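Local coordinates for extracellular PQQ-dependent sugar dehydrogenase (Coprinopsis cinerea, PDB 6JT6), which probably oxidises sugars with a pyrroloquinoline quinone cofactor and passes the electrons on through the haem of its cytochrome b domain, at residues A[74-85]-A[150-161]. Residues are numbered along the deposited sequence; the frame is centred on the assembly and turned at random.
Sequences WVDGSTPRISAR and KPLTPSDPSSGL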
loop_
_atom_site.group_PDB
_atom_site.type_symbol
_atom_site.label_atom_id
_atom_site.label_comp_id
_atom_site.label_asym_id
_atom_site.label_seq_id
_atom_site.Cartn_x
_atom_site.Cartn_y
_atom_site.Cartn_z
ATOM N N TRP A 74 -3.274 6.676 -5.845
ATOM C CA TRP A 74 -3.764 8.029 -5.839
ATOM C C TRP A 74 -5.271 8.047 -6.115
ATOM O O TRP A 74 -5.879 6.990 -6.406
ATOM C CB TRP A 74 -2.972 8.913 -6.806
ATOM C CG TRP A 74 -3.182 8.595 -8.264
ATOM C CD1 TRP A 74 -4.080 9.182 -9.122
ATOM C CD2 TRP A 74 -2.441 7.643 -9.036
ATOM N NE1 TRP A 74 -3.941 8.648 -10.397
ATOM C CE2 TRP A 74 -2.933 7.710 -10.374
ATOM C CE3 TRP A 74 -1.386 6.774 -8.738
ATOM C CZ2 TRP A 74 -2.427 6.903 -11.411
ATOM C CZ3 TRP A 74 -0.873 5.965 -9.776
ATOM C CH2 TRP A 74 -1.410 6.035 -11.100
ATOM N N VAL A 75 -5.873 9.228 -5.988
ATOM C CA VAL A 75 -7.289 9.393 -6.342
ATOM C C VAL A 75 -7.391 10.437 -7.461
ATOM O O VAL A 75 -6.940 11.569 -7.304
ATOM C CB VAL A 75 -8.189 9.747 -5.126
ATOM C CG1 VAL A 75 -9.625 9.919 -5.577
ATOM C CG2 VAL A 75 -8.172 8.613 -4.108
ATOM N N ASP A 76 -7.945 10.010 -8.592
ATOM C CA ASP A 76 -8.181 10.862 -9.749
ATOM C C ASP A 76 -9.621 11.385 -9.654
ATOM O O ASP A 76 -10.545 10.709 -10.097
ATOM C CB ASP A 76 -7.983 10.039 -11.035
ATOM C CG ASP A 76 -8.345 10.816 -12.305
ATOM O OD1 ASP A 76 -8.165 12.055 -12.325
ATOM O OD2 ASP A 76 -8.795 10.168 -13.278
ATOM N N GLY A 77 -9.802 12.553 -9.027
ATOM C CA GLY A 77 -11.139 13.115 -8.803
ATOM C C GLY A 77 -11.789 12.398 -7.642
ATOM O O GLY A 77 -11.479 12.693 -6.488
ATOM N N SER A 78 -12.682 11.457 -7.938
ATOM C CA SER A 78 -13.151 10.531 -6.910
ATOM C C SER A 78 -12.699 9.059 -7.112
ATOM O O SER A 78 -13.063 8.191 -6.322
ATOM C CB SER A 78 -14.682 10.628 -6.774
ATOM O OG SER A 78 -15.296 10.097 -7.937
ATOM N N THR A 79 -11.905 8.791 -8.153
ATOM C CA THR A 79 -11.620 7.407 -8.596
ATOM C C THR A 79 -10.211 6.968 -8.122
ATOM O O THR A 79 -9.211 7.533 -8.569
ATOM C CB THR A 79 -11.765 7.256 -10.134
ATOM O OG1 THR A 79 -13.075 7.683 -10.555
ATOM C CG2 THR A 79 -11.511 5.783 -10.599
ATOM N N PRO A 80 -10.141 5.979 -7.192
ATOM C CA PRO A 80 -8.830 5.459 -6.757
ATOM C C PRO A 80 -8.103 4.714 -7.895
ATOM O O PRO A 80 -8.731 4.156 -8.787
ATOM C CB PRO A 80 -9.185 4.480 -5.609
ATOM C CG PRO A 80 -10.586 4.033 -5.929
ATOM C CD PRO A 80 -11.264 5.226 -6.594
ATOM N N ARG A 81 -6.780 4.775 -7.877
ATOM C CA ARG A 81 -5.950 4.081 -8.837
ATOM C C ARG A 81 -4.796 3.482 -8.071
ATOM O O ARG A 81 -4.400 4.007 -7.017
ATOM C CB ARG A 81 -5.408 5.034 -9.906
ATOM C CG ARG A 81 -6.462 5.914 -10.575
ATOM C CD ARG A 81 -6.490 5.757 -12.064
ATOM N NE ARG A 81 -7.500 6.657 -12.602
ATOM C CZ ARG A 81 -8.663 6.290 -13.142
ATOM N NH1 ARG A 81 -8.997 4.994 -13.264
ATOM N NH2 ARG A 81 -9.491 7.243 -13.575
ATOM N N ILE A 82 -4.209 2.430 -8.638
ATOM C CA ILE A 82 -3.036 1.806 -8.047
ATOM C C ILE A 82 -2.175 1.191 -9.144
ATOM O O ILE A 82 -2.689 0.711 -10.172
ATOM C CB ILE A 82 -3.414 0.796 -6.907
ATOM C CG1 ILE A 82 -2.177 0.363 -6.103
ATOM C CG2 ILE A 82 -4.150 -0.441 -7.453
ATOM C CD1 ILE A 82 -2.287 0.527 -4.612
ATOM N N SER A 83 -0.867 1.215 -8.927
ATOM C CA SER A 83 0.073 0.740 -9.915
ATOM C C SER A 83 1.246 0.043 -9.207
ATOM O O SER A 83 1.636 0.448 -8.092
ATOM C CB SER A 83 0.544 1.929 -10.758
ATOM O OG SER A 83 1.620 1.587 -11.607
ATOM N N ALA A 84 1.794 -0.993 -9.845
ATOM C CA ALA A 84 3.031 -1.616 -9.383
ATOM C C ALA A 84 4.158 -1.122 -10.266
ATOM O O ALA A 84 4.015 -1.098 -11.508
ATOM C CB ALA A 84 2.953 -3.144 -9.449
ATOM N N ARG A 85 5.285 -0.757 -9.635
ATOM C CA ARG A 85 6.459 -0.249 -10.361
ATOM C C ARG A 85 7.780 -0.813 -9.866
ATOM O O ARG A 85 7.818 -1.499 -8.856
ATOM C CB ARG A 85 6.473 1.277 -10.374
ATOM C CG ARG A 85 5.124 1.817 -10.810
ATOM C CD ARG A 85 5.159 3.174 -11.413
ATOM N NE ARG A 85 3.791 3.538 -11.802
ATOM C CZ ARG A 85 3.434 4.709 -12.316
ATOM N NH1 ARG A 85 4.357 5.669 -12.505
ATOM N NH2 ARG A 85 2.150 4.925 -12.633
ATOM N N LYS A 150 -0.536 15.271 -8.249
ATOM C CA LYS A 150 -0.982 13.983 -8.837
ATOM C C LYS A 150 -0.041 13.471 -9.926
ATOM O O LYS A 150 0.750 14.252 -10.482
ATOM C CB LYS A 150 -2.357 14.106 -9.487
ATOM C CG LYS A 150 -3.492 14.622 -8.621
ATOM C CD LYS A 150 -3.964 13.650 -7.565
ATOM C CE LYS A 150 -4.907 14.392 -6.624
ATOM N NZ LYS A 150 -5.872 13.471 -5.942
ATOM N N PRO A 151 -0.135 12.151 -10.250
ATOM C CA PRO A 151 0.556 11.706 -11.453
ATOM C C PRO A 151 0.084 12.543 -12.662
ATOM O O PRO A 151 -1.020 13.095 -12.664
ATOM C CB PRO A 151 0.138 10.221 -11.557
ATOM C CG PRO A 151 -0.037 9.816 -10.120
ATOM C CD PRO A 151 -0.761 11.000 -9.536
ATOM N N LEU A 152 0.954 12.663 -13.657
ATOM C CA LEU A 152 0.794 13.663 -14.739
ATOM C C LEU A 152 -0.484 13.463 -15.507
ATOM O O LEU A 152 -1.116 14.438 -15.907
ATOM C CB LEU A 152 1.973 13.574 -15.724
ATOM C CG LEU A 152 3.382 14.097 -15.384
ATOM C CD1 LEU A 152 3.449 15.591 -15.583
ATOM C CD2 LEU A 152 3.933 13.709 -14.003
ATOM N N THR A 153 -0.849 12.199 -15.719
ATOM C CA THR A 153 -2.104 11.846 -16.384
ATOM C C THR A 153 -2.886 10.920 -15.428
ATOM O O THR A 153 -2.843 9.714 -15.545
ATOM C CB THR A 153 -1.874 11.222 -17.778
ATOM O OG1 THR A 153 -1.064 10.049 -17.650
ATOM C CG2 THR A 153 -1.126 12.215 -18.699
ATOM N N PRO A 154 -3.603 11.518 -14.462
ATOM C CA PRO A 154 -4.118 10.742 -13.324
ATOM C C PRO A 154 -5.209 9.717 -13.683
ATOM O O PRO A 154 -5.495 8.836 -12.884
ATOM C CB PRO A 154 -4.624 11.808 -12.351
ATOM C CG PRO A 154 -4.702 13.080 -13.109
ATOM C CD PRO A 154 -3.831 12.973 -14.320
ATOM N N SER A 155 -5.785 9.805 -14.886
ATOM C CA SER A 155 -6.726 8.777 -15.377
ATOM C C SER A 155 -6.059 7.437 -15.716
ATOM O O SER A 155 -6.729 6.408 -15.748
ATOM C CB SER A 155 -7.450 9.286 -16.625
ATOM O OG SER A 155 -6.583 9.089 -17.732
ATOM N N ASP A 156 -4.749 7.443 -15.962
ATOM C CA ASP A 156 -4.011 6.251 -16.427
ATOM C C ASP A 156 -3.202 5.662 -15.241
ATOM O O ASP A 156 -2.358 6.347 -14.674
ATOM C CB ASP A 156 -3.091 6.643 -17.609
ATOM C CG ASP A 156 -2.307 5.458 -18.227
ATOM O OD1 ASP A 156 -2.268 4.317 -17.706
ATOM O OD2 ASP A 156 -1.686 5.693 -19.283
ATOM N N PRO A 157 -3.429 4.372 -14.907
ATOM C CA PRO A 157 -2.658 3.737 -13.836
ATOM C C PRO A 157 -1.180 3.661 -14.191
ATOM O O PRO A 157 -0.352 3.520 -13.296
ATOM C CB PRO A 157 -3.230 2.324 -13.753
ATOM C CG PRO A 157 -4.546 2.402 -14.392
ATOM C CD PRO A 157 -4.546 3.520 -15.371
ATOM N N SER A 158 -0.843 3.788 -15.467
ATOM C CA SER A 158 0.602 3.818 -15.844
ATOM C C SER A 158 1.211 5.212 -15.973
ATOM O O SER A 158 2.340 5.370 -16.472
ATOM C CB SER A 158 0.833 2.996 -17.119
ATOM O OG SER A 158 0.603 1.633 -16.791
ATOM N N SER A 159 0.471 6.212 -15.520
ATOM C CA SER A 159 0.922 7.614 -15.533
ATOM C C SER A 159 2.337 7.804 -15.015
ATOM O O SER A 159 2.718 7.225 -14.004
ATOM C CB SER A 159 0.000 8.488 -14.665
ATOM O OG SER A 159 0.450 9.827 -14.695
ATOM N N GLY A 160 3.103 8.624 -15.717
ATOM C CA GLY A 160 4.315 9.221 -15.136
ATOM C C GLY A 160 3.993 10.022 -13.880
ATOM O O GLY A 160 2.850 10.498 -13.671
ATOM N N LEU A 161 4.992 10.153 -13.028
ATOM C CA LEU A 161 4.807 10.898 -11.781
ATOM C C LEU A 161 6.067 11.673 -11.386
ATOM O O LEU A 161 7.179 11.330 -11.782
ATOM C CB LEU A 161 4.317 9.963 -10.670
ATOM C CG LEU A 161 5.012 8.636 -10.412
ATOM C CD1 LEU A 161 6.416 8.870 -9.886
ATOM C CD2 LEU A 161 4.214 7.792 -9.424
HETATM O O HOH W 1 -4.154 11.658 -5.057
#
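The carbonyl oxygen of P154 is gripped by two side chains of the 74-85 hairpin, both in its carbonyl plane and on lone pairs. W74 NE1 gives the straighter bond to P154 O, 2.9 Å at 163°, in the plane of the indole; R81 NE reaches P154 O at 3.0 Å, tilted from the guanidinium plane. R81 NH2 also forms a nearly straight salt bridge with D76 OD2, 3.0 Å long, while S155 O lies over one guanidinium face, 3.2 Å from R81 CZ. P151 CG makes a CH-pi contact over the centre of one indole face, 16° off the normal of the six-membered ring; R81 CB lies over the other face, offset toward the rim. A chi1 of 69° holds the indole over P151 and turns its NE1 edge to the loop carbonyls, CZ2 nearest D156 O and CH2 nearest P157 O. With an alanine in place of W74, P151 is likely to lose its aromatic partner and P154 O the straighter of its two bonds, keeping the more bent one from R81 NE. Farther along strand 79-86, near the haem that L161 touches, R85 clamps S159 O end-on, NH1 and NH2 each 2.7 Å from that oxygen. NH2 also bonds P157 O; all three bonds are bent, though both oxygens lie near the guanidinium plane. At the hairpin's other end, K150 NZ donates to V75 O at 2.6 Å and to a water that V75 N also binds. Side-chain donors, rather than strand pairing, thus fasten this irregular loop to the six-stranded sheet of the cytochrome domain.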